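PDB 3WXX: AcrH from Aeromonas hydrophila, which probably acts as a chaperone of the type III secretion system, holding the translocator AopB in a complex before translocon assembly. Local coordinates for residues 108-112 and 147-151. The protein carries 1 engineered substitution. Numbering follows the deposited sequence.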
# COMPACT_ATOMS: atom_id res chain seq x y z
N GLY A 108 -6.24 -20.80 -2.75
CA GLY A 108 -6.65 -21.61 -3.86
C GLY A 108 -6.55 -20.90 -5.19
O GLY A 108 -6.93 -21.46 -6.20
N GLU A 109 -6.03 -19.68 -5.20
CA GLU A 109 -5.91 -18.97 -6.47
C GLU A 109 -4.63 -19.35 -7.20
O GLU A 109 -3.62 -18.65 -7.15
CB GLU A 109 -6.09 -17.46 -6.28
CG GLU A 109 -7.52 -17.06 -6.54
CD GLU A 109 -7.95 -15.86 -5.73
OE1 GLU A 109 -7.44 -14.74 -6.01
OE2 GLU A 109 -8.79 -16.06 -4.82
N LEU A 110 -4.72 -20.46 -7.92
CA LEU A 110 -3.54 -21.08 -8.51
C LEU A 110 -3.01 -20.30 -9.68
O LEU A 110 -1.81 -20.18 -9.83
CB LEU A 110 -3.82 -22.53 -8.90
CG LEU A 110 -4.42 -23.38 -7.75
CD1 LEU A 110 -4.46 -24.85 -8.15
CD2 LEU A 110 -3.73 -23.22 -6.40
N GLU A 111 -3.88 -19.68 -10.45
CA GLU A 111 -3.45 -19.00 -11.65
C GLU A 111 -2.57 -17.84 -11.25
O GLU A 111 -1.58 -17.54 -11.91
CB GLU A 111 -4.62 -18.50 -12.50
CG GLU A 111 -5.62 -19.58 -12.94
CD GLU A 111 -6.50 -20.13 -11.80
OE1 GLU A 111 -6.75 -19.42 -10.79
OE2 GLU A 111 -6.95 -21.30 -11.92
N GLY A 112 -2.94 -17.17 -10.17
CA GLY A 112 -2.16 -16.03 -9.67
C GLY A 112 -0.98 -16.42 -8.81
O GLY A 112 0.09 -15.83 -8.90
N LYS A 147 -0.50 -28.84 -8.95
CA LYS A 147 -1.76 -28.73 -8.21
C LYS A 147 -2.86 -28.17 -9.14
O LYS A 147 -4.03 -28.53 -9.03
CB LYS A 147 -1.53 -27.81 -6.99
CG LYS A 147 -2.57 -27.87 -5.88
CD LYS A 147 -1.96 -27.52 -4.51
CE LYS A 147 -1.78 -28.75 -3.60
NZ LYS A 147 -0.82 -28.56 -2.47
N LYS A 148 -2.42 -27.34 -10.08
CA LYS A 148 -3.29 -26.73 -11.11
C LYS A 148 -3.82 -27.83 -12.04
O LYS A 148 -5.02 -27.92 -12.22
CB LYS A 148 -2.52 -25.64 -11.90
CG LYS A 148 -3.24 -24.88 -13.01
CD LYS A 148 -4.74 -24.66 -12.78
CE LYS A 148 -5.43 -23.83 -13.85
NZ LYS A 148 -6.92 -23.90 -13.69
N ASP A 149 -2.92 -28.64 -12.61
CA ASP A 149 -3.27 -29.85 -13.42
C ASP A 149 -4.20 -30.87 -12.75
O ASP A 149 -4.93 -31.55 -13.46
CB ASP A 149 -2.01 -30.61 -13.85
CG ASP A 149 -1.16 -29.85 -14.89
OD1 ASP A 149 -1.63 -28.86 -15.48
OD2 ASP A 149 0.01 -30.24 -15.12
N MSE A 150 -4.13 -31.04 -11.43
CA MSE A 150 -5.02 -32.00 -10.71
C MSE A 150 -6.25 -31.33 -10.17
O MSE A 150 -6.63 -31.58 -9.02
CB MSE A 150 -4.40 -32.76 -9.54
CG MSE A 150 -3.08 -33.40 -9.96
SE MSE A 150 -3.26 -35.35 -10.29
CE MSE A 150 -3.99 -35.94 -8.55
N GLU A 151 -6.94 -30.52 -10.97
CA GLU A 151 -8.02 -29.72 -10.43
C GLU A 151 -9.38 -30.24 -10.86
O GLU A 151 -10.10 -30.85 -10.05
CB GLU A 151 -7.84 -28.25 -10.78
CG GLU A 151 -8.30 -27.32 -9.67
CD GLU A 151 -8.12 -25.85 -10.01
OE1 GLU A 151 -7.86 -25.50 -11.19
OE2 GLU A 151 -8.24 -25.03 -9.08
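Leu110 and Lys148 bring the two backbones to their nearest approach, 6.2 Å between the CA atoms, where the first turn of helix 110-126 meets the last turn of helix 131-149. Leu110 supplies the apolar half of the junction. With its CG anti to the carbonyl carbon (chi1 -52°), it extends CD1 over the backbone of the other helix, 3.7 Å from Lys148 CA and 3.8 Å from Lys147 O. Its side chain also touches Leu105, so this one buried leucine joins helix 95-106 to the chain's last helix. The two helices form an antiparallel hairpin, as in the right-handed array of helical hairpins expected of a tetratricopeptide-repeat chaperone; this one lies at the C-terminal end of the array. Gly108, with positive phi, closes the preceding helix in a Schellman motif; Glu109 then takes the N-cap position of helix 110-126, and its OE2 forms a salt bridge with Arg77. The polar half is a three-residue network on the surface. Lys148, bent at chi2 (33°), crosses Glu111 at about a right angle and delivers NZ to the anti lone pair of Glu111 OE2, 3.1 Å away. The same ammonium reaches Glu151 OE1, also at 3.1 Å and nearly along the C-O axis. The two acidic oxygens, Glu111 OE2 and Glu151 OE1, stand 4.4 Å apart, a like-charge proximity that the lysine ammonium bonded to both probably offsets.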